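Local coordinates for genome polyprotein (Chicken sicinivirus JSY, PDB 6QWT) that probably acts, in this C-terminal 3Dpol piece of the polyprotein, as the RNA-dependent RNA polymerase that copies the viral genome, at residues Gln407-Thr412 with Asp419-Leu424; Leu424-His429 with Glu460-Arg465; Tyr395-Ile400 with Ala428-Pro433; Arg18-Lys23 with Leu157-Arg162. All blocks are in the same frame, centred on the assembly; numbering follows the deposited sequence.

Contact 1 (Gln407-Thr412 with Asp419-Leu424); sequences QSVMWT and DVITSL
Val420 is the first residue of helix 417-428 to touch 407-412, and it spreads its two methyls against strand 411-412. CG1, anti to the backbone N (chi1 172°), lies 4.1 Å from Trp411 O, while CG2 comes within 4.1 Å of Thr412 OG1, the two side chains crossing at about a right angle. That hydroxyl is engaged by the backbone N of Gly414. One residue on, Ile421 grazes the turn with CG1, 4.3 Å from Val409 CG2, and otherwise leans on Phe452, Pro454 and Phe456. Leu424 lies against the bend with both methyls. Its CD1 sits 3.6 Å from Val409 CB and as near to Val409 N, and CD2 touches Ser408 CB at 4.2 Å; Ser408 OG itself bonds back to Thr404 O. Val409 thus meets both Ile421 and Leu424, with Trp439 and Val443 of helix 433-449 adding to its packing. The bend is a type I turn from Ser408 to Trp411, in which Trp411 N donates to Ser408 O over 3.2 Å. This apolar packing of helix 417-428 on the turn from helix 402-408 into strand 411-412, which pairs with strand 22-23, is consistent with the helical thumb of a picornaviral polymerase.

Contact 2 (Leu424-His429 with Glu460-Arg465); sequences LCYLAH and EVLQYR
His429 and Leu462 bring their CA atoms to 7.0 Å, the nearest approach of the two backbones, where the C-terminal part of helix 417-428 and His429 run up against helix 459-469. Leu462 carries the contact, and its CB, CD1 and CD2 all take part. CB stands over the centre of the His429 imidazole, 3.6 Å from the centroid and 10° off the ring normal, a CH-pi contact. CD1 fits beside the helix backbone, 3.6 Å from Cys425 O, and also meets the CB atoms of Cys425 and His429. CD2 approaches Tyr426 obliquely, 3.7 Å from CD2 of that ring. In His429, chi1 of 81° puts CG between the backbone N and the carbonyl carbon, and chi2 of 87° sets the turn of the ring whose face meets Leu462 CB. Both helices belong to the C-terminal helical bundle, probably the polymerase thumb, and Tyr436 of helix 433-449 packs on both Cys425 and Leu462. The polar side of the contact runs through one water. It lies 2.6 Å from His429 ND1, donates to Gln463 OE1 over 2.7 Å and donates a longer bond of 3.3 Å to His429 O, so that it ties ring, main chain and glutamine together. The other end of the same amide is fixed as well, Gln463 NE2 donating to Asp389 OD2.

Contact 3 (Tyr395-Ile400 with Ala428-Pro433); sequences YIHPVI and AHHAGP
His397 and His430 meet through their ND1 atoms, 2.9 Å apart in a nearly straight hydrogen bond (175°) in which either ring could be the donor. Each ND1 lies in the plane of the other ring, at its edge, while the two planes are turned 65° against each other. The His430 imidazole is also covered on both sides: Pro398 CD stands over the centre of one face, 3.8 Å from the centroid, and His429 NE2 lies 3.4 Å above the opposite face, toward the rim. Pro398 O lies 3.3 Å from His430 CB, near the ring's attachment, and Val399 CG2 touches His430 O at 3.7 Å. Further out, an aspartate holds the far nitrogen of each imidazole, Asp389 OD2 at His397 NE2 and Asp213 OD2 at His430 NE2. If both NE2 atoms carry protons toward these carboxylates, the one proton shared between the ND1 atoms would leave the pair with a positive charge, which the aspartates could balance. Trp466 of helix 459-469 stacks on His397 and meets His430 edge-to-face. Strand 396-400 forms a hairpin with strand 384-388, consistent with the motif E region between palm and thumb; helix 212-222 lies against Pro398, and Tyr405 of helix 402-408 packs on Ala431.

Contact 4 (Arg18-Lys23 with Leu157-Arg162); sequences RSKLVK and LKDELR
Ser19, Lys20 and Leu21 lie against Asp159 to Leu161 at the fingertips of the polymerase, where the N-terminal chain, probably the index finger, runs beside a Lys-Asp-Glu-Leu-Arg sequence that matches the start of picornaviral motif F. An ST turn grasped by an aspartate forms the core. Asp159 CG is anti to its backbone N (chi1 -173°), and from there the carboxylate takes two adjacent donors of the other chain segment, each on a syn lone pair. Ser19 OG donates to Asp159 OD2 at 2.7 Å. Lys20 N donates to Asp159 OD1 at 2.8 Å, nearly straight at 169°. The same serine oxygen accepts from Leu21 N over 3.0 Å, closing the turn, and so acts as donor and acceptor at once; these bonds fix the rotation of the hydroxyl. The lysine contributes mainly through its main chain, for its NZ remains 5.5 Å from Asp159 OD1, although its CB and CG pass close to that oxygen. Beyond the carboxylate, Leu21 CD1 rests on the backbone at 3.7 Å from Glu160 C and meets Leu161 CD2 at 4.0 Å. Pro36 of strand 34-36 touches Ser19, Leu21 and Leu161 alike, and Arg413 donates to Asp159 O, bringing the segment after strand 411-412 into the same corner. A water adds a further link, donating to both Arg18 O and Asp159 OD1, 3.1 Å from the aspartate oxygen.

Contact 4 comes first along the chain and joins segments more than 130 residues apart; the other three are gathered in the C-terminal part. Contacts 1 and 2 follow one another on helix 417-428, share Leu424 and have centres 14 Å apart. Contact 3 lies closest to contact 2, their centres 8 Å apart, and shares Ala428 and His429 with it. Contact 4 is 27 Å, centre to centre, from contacts 2 and 3, yet touches contact 1: strands 22-23 and 411-412 pair as a small antiparallel sheet, and Trp411 packs on Leu161. The series thus leads from the hairpin 384-400 through the thumb helices to the fingertips, consistent with the closed right hand of picornaviral polymerases.

Contact 1 (Gln407-Thr412 with Asp419-Leu424)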
# COMPACT_ATOMS: atom_id res chain seq x y z
N GLN A 407 -15.94 11.71 -7.46
CA GLN A 407 -14.95 12.17 -8.43
C GLN A 407 -14.55 11.06 -9.40
O GLN A 407 -14.39 11.32 -10.60
CB GLN A 407 -13.71 12.71 -7.70
CG GLN A 407 -13.97 13.93 -6.84
CD GLN A 407 -14.49 15.12 -7.63
OE1 GLN A 407 -13.88 15.55 -8.61
NE2 GLN A 407 -15.63 15.66 -7.20
N SER A 408 -14.38 9.83 -8.91
CA SER A 408 -13.89 8.75 -9.77
C SER A 408 -14.87 8.44 -10.89
O SER A 408 -14.45 8.06 -11.99
CB SER A 408 -13.63 7.49 -8.95
OG SER A 408 -12.53 7.67 -8.07
N VAL A 409 -16.18 8.59 -10.64
CA VAL A 409 -17.17 8.23 -11.63
C VAL A 409 -17.11 9.14 -12.85
O VAL A 409 -17.61 8.77 -13.92
CB VAL A 409 -18.58 8.24 -11.01
CG1 VAL A 409 -19.09 9.66 -10.84
CG2 VAL A 409 -19.54 7.41 -11.86
N MET A 410 -16.50 10.31 -12.72
CA MET A 410 -16.42 11.27 -13.80
C MET A 410 -15.24 11.01 -14.74
O MET A 410 -15.01 11.80 -15.66
CB MET A 410 -16.34 12.69 -13.23
CG MET A 410 -17.43 12.98 -12.20
SD MET A 410 -17.78 14.74 -11.95
CE MET A 410 -16.45 15.19 -10.83
N TRP A 411 -14.52 9.91 -14.55
CA TRP A 411 -13.37 9.58 -15.38
C TRP A 411 -13.36 8.09 -15.66
O TRP A 411 -13.93 7.28 -14.91
CB TRP A 411 -12.05 10.00 -14.72
CG TRP A 411 -12.00 11.45 -14.36
CD1 TRP A 411 -12.47 12.03 -13.22
CD2 TRP A 411 -11.45 12.51 -15.16
NE1 TRP A 411 -12.24 13.39 -13.26
CE2 TRP A 411 -11.62 13.70 -14.44
CE3 TRP A 411 -10.83 12.56 -16.41
CZ2 TRP A 411 -11.19 14.94 -14.92
CZ3 TRP A 411 -10.41 13.78 -16.90
CH2 TRP A 411 -10.59 14.96 -16.15
N THR A 412 -12.71 7.72 -16.76
CA THR A 412 -12.58 6.33 -17.16
C THR A 412 -11.22 6.10 -17.79
O THR A 412 -10.57 7.04 -18.26
CB THR A 412 -13.70 5.91 -18.13
OG1 THR A 412 -13.55 4.52 -18.45
CG2 THR A 412 -13.63 6.73 -19.41
N ASP A 419 -18.59 -0.94 -16.06
CA ASP A 419 -17.69 -1.54 -15.08
C ASP A 419 -17.22 -0.53 -14.04
O ASP A 419 -17.01 -0.89 -12.88
CB ASP A 419 -16.49 -2.18 -15.78
CG ASP A 419 -16.89 -3.36 -16.65
OD1 ASP A 419 -15.98 -4.03 -17.20
OD2 ASP A 419 -18.10 -3.61 -16.80
N VAL A 420 -17.05 0.73 -14.45
CA VAL A 420 -16.68 1.77 -13.49
C VAL A 420 -17.83 2.03 -12.52
O VAL A 420 -17.62 2.16 -11.30
CB VAL A 420 -16.27 3.06 -14.23
CG1 VAL A 420 -16.07 4.21 -13.25
CG2 VAL A 420 -15.01 2.81 -15.05
N ILE A 421 -19.06 2.10 -13.03
CA ILE A 421 -20.22 2.33 -12.18
C ILE A 421 -20.42 1.18 -11.21
O ILE A 421 -20.70 1.39 -10.02
CB ILE A 421 -21.47 2.56 -13.05
CG1 ILE A 421 -21.50 3.99 -13.58
CG2 ILE A 421 -22.75 2.26 -12.27
CD1 ILE A 421 -21.95 4.06 -14.99
N THR A 422 -20.29 -0.06 -11.70
CA THR A 422 -20.51 -1.22 -10.85
C THR A 422 -19.54 -1.26 -9.68
O THR A 422 -19.93 -1.52 -8.53
CB THR A 422 -20.42 -2.50 -11.67
OG1 THR A 422 -21.47 -2.52 -12.65
CG2 THR A 422 -20.54 -3.73 -10.79
N SER A 423 -18.25 -0.99 -9.93
CA SER A 423 -17.26 -1.10 -8.87
C SER A 423 -17.41 0.01 -7.83
O SER A 423 -17.05 -0.18 -6.67
CB SER A 423 -15.85 -1.10 -9.45
OG SER A 423 -15.67 -0.02 -10.34
N LEU A 424 -17.95 1.17 -8.23
CA LEU A 424 -18.18 2.24 -7.27
C LEU A 424 -19.44 2.02 -6.44
O LEU A 424 -19.53 2.54 -5.32
CB LEU A 424 -18.26 3.59 -8.00
CG LEU A 424 -16.96 4.02 -8.69
CD1 LEU A 424 -17.17 5.29 -9.49
CD2 LEU A 424 -15.82 4.18 -7.70

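Contact 2 (Leu424-His429 with Glu460-Arg465)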
# COMPACT_ATOMS: atom_id res chain seq x y z
N LEU A 424 -17.95 1.17 -8.23
CA LEU A 424 -18.18 2.24 -7.27
C LEU A 424 -19.44 2.02 -6.44
O LEU A 424 -19.53 2.54 -5.32
CB LEU A 424 -18.26 3.59 -8.00
CG LEU A 424 -16.96 4.02 -8.69
CD1 LEU A 424 -17.17 5.29 -9.49
CD2 LEU A 424 -15.82 4.18 -7.70
N CYS A 425 -20.40 1.25 -6.95
CA CYS A 425 -21.56 0.89 -6.15
C CYS A 425 -21.14 0.13 -4.90
O CYS A 425 -21.75 0.29 -3.83
CB CYS A 425 -22.53 0.05 -6.98
SG CYS A 425 -23.36 0.98 -8.28
N TYR A 426 -20.10 -0.70 -5.00
CA TYR A 426 -19.62 -1.45 -3.85
C TYR A 426 -19.08 -0.54 -2.76
O TYR A 426 -19.03 -0.95 -1.59
CB TYR A 426 -18.53 -2.44 -4.28
CG TYR A 426 -19.01 -3.50 -5.23
CD1 TYR A 426 -18.45 -3.64 -6.49
CD2 TYR A 426 -20.02 -4.39 -4.86
CE1 TYR A 426 -18.88 -4.62 -7.37
CE2 TYR A 426 -20.46 -5.37 -5.74
CZ TYR A 426 -19.89 -5.48 -6.99
OH TYR A 426 -20.32 -6.45 -7.86
N LEU A 427 -18.67 0.68 -3.11
CA LEU A 427 -18.16 1.63 -2.13
C LEU A 427 -19.25 2.55 -1.59
O LEU A 427 -19.25 2.87 -0.39
CB LEU A 427 -17.03 2.47 -2.75
CG LEU A 427 -15.85 1.70 -3.34
CD1 LEU A 427 -14.86 2.66 -3.99
CD2 LEU A 427 -15.17 0.87 -2.27
N ALA A 428 -20.17 2.98 -2.45
CA ALA A 428 -21.10 4.06 -2.14
C ALA A 428 -22.31 3.63 -1.32
O ALA A 428 -22.85 4.45 -0.57
CB ALA A 428 -21.58 4.71 -3.44
N HIS A 429 -22.76 2.38 -1.44
CA HIS A 429 -23.99 1.98 -0.76
C HIS A 429 -23.86 2.02 0.76
O HIS A 429 -24.89 2.12 1.45
CB HIS A 429 -24.42 0.58 -1.21
CG HIS A 429 -23.69 -0.53 -0.52
ND1 HIS A 429 -24.11 -1.06 0.68
CD2 HIS A 429 -22.57 -1.20 -0.87
CE1 HIS A 429 -23.27 -2.02 1.05
NE2 HIS A 429 -22.33 -2.12 0.13
N GLU A 460 -30.79 -3.19 -2.07
CA GLU A 460 -31.15 -4.40 -1.35
C GLU A 460 -30.18 -5.54 -1.64
O GLU A 460 -29.92 -6.37 -0.76
CB GLU A 460 -32.58 -4.83 -1.70
CG GLU A 460 -33.65 -4.04 -0.97
CD GLU A 460 -34.43 -3.14 -1.91
OE1 GLU A 460 -35.66 -3.01 -1.71
OE2 GLU A 460 -33.81 -2.56 -2.83
N VAL A 461 -29.64 -5.59 -2.85
CA VAL A 461 -28.65 -6.61 -3.19
C VAL A 461 -27.35 -6.35 -2.44
O VAL A 461 -26.75 -7.27 -1.87
CB VAL A 461 -28.41 -6.64 -4.71
CG1 VAL A 461 -27.18 -7.48 -5.05
CG2 VAL A 461 -29.64 -7.18 -5.43
N LEU A 462 -26.89 -5.10 -2.42
CA LEU A 462 -25.62 -4.79 -1.77
C LEU A 462 -25.72 -4.96 -0.26
O LEU A 462 -24.80 -5.50 0.37
CB LEU A 462 -25.19 -3.37 -2.13
CG LEU A 462 -24.88 -3.15 -3.61
CD1 LEU A 462 -24.78 -1.67 -3.96
CD2 LEU A 462 -23.62 -3.90 -4.01
N GLN A 463 -26.82 -4.51 0.34
CA GLN A 463 -26.96 -4.62 1.79
C GLN A 463 -27.13 -6.07 2.22
O GLN A 463 -26.56 -6.48 3.24
CB GLN A 463 -28.12 -3.76 2.28
CG GLN A 463 -28.46 -3.93 3.76
CD GLN A 463 -27.40 -3.35 4.70
OE1 GLN A 463 -26.36 -2.86 4.26
NE2 GLN A 463 -27.68 -3.40 6.00
N TYR A 464 -27.90 -6.85 1.47
CA TYR A 464 -28.05 -8.26 1.81
C TYR A 464 -26.70 -8.98 1.74
O TYR A 464 -26.33 -9.71 2.67
CB TYR A 464 -29.04 -8.96 0.88
CG TYR A 464 -28.87 -10.46 0.92
CD1 TYR A 464 -29.34 -11.20 2.01
CD2 TYR A 464 -28.20 -11.14 -0.09
CE1 TYR A 464 -29.16 -12.57 2.07
CE2 TYR A 464 -28.02 -12.51 -0.03
CZ TYR A 464 -28.50 -13.22 1.04
OH TYR A 464 -28.32 -14.58 1.10
N ARG A 465 -25.97 -8.79 0.64
CA ARG A 465 -24.70 -9.51 0.48
C ARG A 465 -23.67 -9.05 1.50
O ARG A 465 -22.83 -9.86 1.93
CB ARG A 465 -24.18 -9.34 -0.94
CG ARG A 465 -24.79 -10.33 -1.92
CD ARG A 465 -24.10 -10.33 -3.27
NE ARG A 465 -22.73 -10.83 -3.20
CZ ARG A 465 -22.40 -12.11 -3.07
NH1 ARG A 465 -21.12 -12.47 -3.03
NH2 ARG A 465 -23.34 -13.05 -2.98
O HOH W 1 -25.16 -0.71 3.04

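Contact 3 (Tyr395-Ile400 with Ala428-Pro433)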
# COMPACT_ATOMS: atom_id res chain seq x y z
N TYR A 395 -22.20 -4.92 13.76
CA TYR A 395 -21.52 -5.00 12.47
C TYR A 395 -21.31 -3.59 11.93
O TYR A 395 -22.19 -2.73 12.02
CB TYR A 395 -22.33 -5.86 11.50
CG TYR A 395 -22.52 -7.25 12.04
CD1 TYR A 395 -23.71 -7.61 12.67
CD2 TYR A 395 -21.51 -8.19 11.97
CE1 TYR A 395 -23.88 -8.89 13.19
CE2 TYR A 395 -21.67 -9.46 12.48
CZ TYR A 395 -22.85 -9.81 13.09
OH TYR A 395 -23.01 -11.07 13.60
N ILE A 396 -20.12 -3.36 11.38
CA ILE A 396 -19.60 -2.01 11.15
C ILE A 396 -19.42 -1.79 9.65
O ILE A 396 -18.72 -2.57 8.99
CB ILE A 396 -18.28 -1.79 11.90
CG1 ILE A 396 -18.39 -2.29 13.34
CG2 ILE A 396 -17.89 -0.32 11.87
CD1 ILE A 396 -19.44 -1.57 14.17
N HIS A 397 -20.03 -0.72 9.13
CA HIS A 397 -19.90 -0.34 7.73
C HIS A 397 -18.58 0.40 7.50
O HIS A 397 -18.22 1.28 8.29
CB HIS A 397 -21.05 0.56 7.30
CG HIS A 397 -22.38 -0.14 7.20
ND1 HIS A 397 -22.81 -0.75 6.05
CD2 HIS A 397 -23.37 -0.29 8.10
CE1 HIS A 397 -24.01 -1.27 6.24
NE2 HIS A 397 -24.37 -1.00 7.48
N PRO A 398 -17.86 0.08 6.43
CA PRO A 398 -16.78 0.96 5.96
C PRO A 398 -17.36 2.05 5.07
O PRO A 398 -17.78 1.79 3.94
CB PRO A 398 -15.87 0.01 5.18
CG PRO A 398 -16.78 -1.07 4.69
CD PRO A 398 -17.91 -1.19 5.69
N VAL A 399 -17.39 3.28 5.59
CA VAL A 399 -18.01 4.40 4.91
C VAL A 399 -16.89 5.26 4.33
O VAL A 399 -16.28 6.06 5.05
CB VAL A 399 -18.93 5.20 5.84
CG1 VAL A 399 -19.64 6.31 5.08
CG2 VAL A 399 -19.93 4.26 6.50
N ILE A 400 -16.63 5.10 3.04
CA ILE A 400 -15.58 5.86 2.37
C ILE A 400 -16.05 7.29 2.14
O ILE A 400 -17.25 7.57 2.08
CB ILE A 400 -15.17 5.16 1.05
CG1 ILE A 400 -13.79 5.63 0.59
CG2 ILE A 400 -16.22 5.38 -0.03
CD1 ILE A 400 -13.10 4.66 -0.35
N ALA A 428 -20.17 2.98 -2.45
CA ALA A 428 -21.10 4.06 -2.14
C ALA A 428 -22.31 3.63 -1.32
O ALA A 428 -22.85 4.45 -0.57
CB ALA A 428 -21.58 4.71 -3.44
N HIS A 429 -22.76 2.38 -1.44
CA HIS A 429 -23.99 1.98 -0.76
C HIS A 429 -23.86 2.02 0.76
O HIS A 429 -24.89 2.12 1.45
CB HIS A 429 -24.42 0.58 -1.21
CG HIS A 429 -23.69 -0.53 -0.52
ND1 HIS A 429 -24.11 -1.06 0.68
CD2 HIS A 429 -22.57 -1.20 -0.87
CE1 HIS A 429 -23.27 -2.02 1.05
NE2 HIS A 429 -22.33 -2.12 0.13
N HIS A 430 -22.64 1.94 1.29
CA HIS A 430 -22.43 1.97 2.74
C HIS A 430 -22.82 3.30 3.37
O HIS A 430 -22.94 3.37 4.60
CB HIS A 430 -20.97 1.66 3.06
CG HIS A 430 -20.60 0.22 2.91
ND1 HIS A 430 -21.20 -0.79 3.65
CD2 HIS A 430 -19.71 -0.39 2.09
CE1 HIS A 430 -20.68 -1.95 3.30
NE2 HIS A 430 -19.78 -1.74 2.36
N ALA A 431 -23.02 4.35 2.58
CA ALA A 431 -23.43 5.65 3.10
C ALA A 431 -24.89 5.68 3.52
O ALA A 431 -25.33 6.71 4.05
CB ALA A 431 -23.17 6.74 2.06
N GLY A 432 -25.64 4.61 3.31
CA GLY A 432 -27.06 4.61 3.59
C GLY A 432 -27.87 4.52 2.31
O GLY A 432 -27.43 4.95 1.24
N PRO A 433 -29.08 3.96 2.40
CA PRO A 433 -29.87 3.73 1.18
C PRO A 433 -30.17 4.99 0.39
O PRO A 433 -30.15 4.96 -0.85
CB PRO A 433 -31.16 3.08 1.71
CG PRO A 433 -31.19 3.40 3.18
CD PRO A 433 -29.76 3.45 3.60

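Contact 4 (Arg18-Lys23 with Leu157-Arg162)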
# COMPACT_ATOMS: atom_id res chain seq x y z
N ARG A 18 1.40 10.63 -21.29
CA ARG A 18 -0.00 10.91 -21.53
C ARG A 18 -0.85 10.06 -20.59
O ARG A 18 -0.59 8.87 -20.40
CB ARG A 18 -0.39 10.63 -22.99
CG ARG A 18 -1.82 10.98 -23.33
CD ARG A 18 -2.17 10.55 -24.74
NE ARG A 18 -1.10 10.88 -25.68
CZ ARG A 18 -1.03 12.03 -26.35
NH1 ARG A 18 -0.03 12.25 -27.19
NH2 ARG A 18 -1.96 12.96 -26.18
N SER A 19 -1.88 10.68 -20.01
CA SER A 19 -2.75 9.99 -19.07
C SER A 19 -3.76 9.12 -19.81
O SER A 19 -4.25 9.49 -20.88
CB SER A 19 -3.48 10.99 -18.19
OG SER A 19 -4.42 10.34 -17.33
N LYS A 20 -4.04 7.95 -19.24
CA LYS A 20 -5.11 7.09 -19.73
C LYS A 20 -6.48 7.50 -19.22
O LYS A 20 -7.49 6.93 -19.66
CB LYS A 20 -4.83 5.63 -19.34
CG LYS A 20 -3.43 5.15 -19.67
CD LYS A 20 -3.45 4.03 -20.70
CE LYS A 20 -2.11 3.30 -20.73
NZ LYS A 20 -1.83 2.60 -19.44
N LEU A 21 -6.55 8.46 -18.30
CA LEU A 21 -7.81 8.90 -17.73
C LEU A 21 -8.45 9.94 -18.64
O LEU A 21 -7.85 11.00 -18.90
CB LEU A 21 -7.60 9.46 -16.33
CG LEU A 21 -7.30 8.44 -15.23
CD1 LEU A 21 -6.74 9.13 -13.99
CD2 LEU A 21 -8.55 7.65 -14.88
N VAL A 22 -9.65 9.66 -19.13
CA VAL A 22 -10.40 10.58 -19.97
C VAL A 22 -11.77 10.80 -19.34
O VAL A 22 -12.25 10.00 -18.53
CB VAL A 22 -10.54 10.06 -21.42
CG1 VAL A 22 -9.16 9.85 -22.04
CG2 VAL A 22 -11.33 8.76 -21.44
N LYS A 23 -12.39 11.92 -19.71
CA LYS A 23 -13.69 12.27 -19.14
C LYS A 23 -14.73 11.21 -19.47
O LYS A 23 -14.81 10.72 -20.60
CB LYS A 23 -14.14 13.64 -19.66
CG LYS A 23 -13.25 14.79 -19.21
CD LYS A 23 -13.76 16.12 -19.73
CE LYS A 23 -12.92 17.27 -19.22
NZ LYS A 23 -13.37 18.57 -19.78
N LEU A 157 5.78 7.77 -13.26
CA LEU A 157 4.84 8.69 -12.64
C LEU A 157 3.47 8.02 -12.57
O LEU A 157 2.98 7.47 -13.56
CB LEU A 157 4.77 9.99 -13.43
CG LEU A 157 6.11 10.71 -13.61
CD1 LEU A 157 5.97 11.91 -14.54
CD2 LEU A 157 6.68 11.12 -12.27
N LYS A 158 2.86 8.06 -11.39
CA LYS A 158 1.62 7.33 -11.17
C LYS A 158 0.46 8.08 -11.81
O LYS A 158 0.12 9.19 -11.40
CB LYS A 158 1.36 7.11 -9.68
CG LYS A 158 0.19 6.17 -9.43
CD LYS A 158 -0.07 5.90 -7.95
CE LYS A 158 -0.47 4.45 -7.75
NZ LYS A 158 0.28 3.84 -6.61
N ASP A 159 -0.16 7.45 -12.81
CA ASP A 159 -1.31 8.00 -13.52
C ASP A 159 -2.55 7.77 -12.68
O ASP A 159 -3.05 6.64 -12.58
CB ASP A 159 -1.41 7.34 -14.89
CG ASP A 159 -2.48 7.96 -15.78
OD1 ASP A 159 -2.69 7.41 -16.88
OD2 ASP A 159 -3.10 8.98 -15.40
N GLU A 160 -3.06 8.83 -12.05
CA GLU A 160 -4.17 8.70 -11.11
C GLU A 160 -4.82 10.07 -10.91
O GLU A 160 -4.22 11.11 -11.20
CB GLU A 160 -3.70 8.14 -9.76
CG GLU A 160 -3.07 9.20 -8.86
CD GLU A 160 -2.32 8.61 -7.67
OE1 GLU A 160 -1.25 9.15 -7.32
OE2 GLU A 160 -2.81 7.61 -7.10
N LEU A 161 -6.05 10.05 -10.39
CA LEU A 161 -6.73 11.29 -10.03
C LEU A 161 -6.06 11.92 -8.82
O LEU A 161 -5.69 11.23 -7.86
CB LEU A 161 -8.21 11.03 -9.73
CG LEU A 161 -9.15 10.72 -10.90
CD1 LEU A 161 -10.58 10.59 -10.40
CD2 LEU A 161 -9.05 11.78 -11.99
N ARG A 162 -5.91 13.24 -8.86
CA ARG A 162 -5.32 13.99 -7.76
C ARG A 162 -6.13 15.26 -7.52
O ARG A 162 -6.80 15.76 -8.43
CB ARG A 162 -3.86 14.36 -8.04
CG ARG A 162 -2.96 13.17 -8.31
CD ARG A 162 -2.56 12.48 -7.02
NE ARG A 162 -1.37 13.10 -6.44
CZ ARG A 162 -0.99 12.95 -5.18
NH1 ARG A 162 -1.71 12.21 -4.35
NH2 ARG A 162 0.12 13.55 -4.75
O HOH W 2 -0.25 6.49 -18.47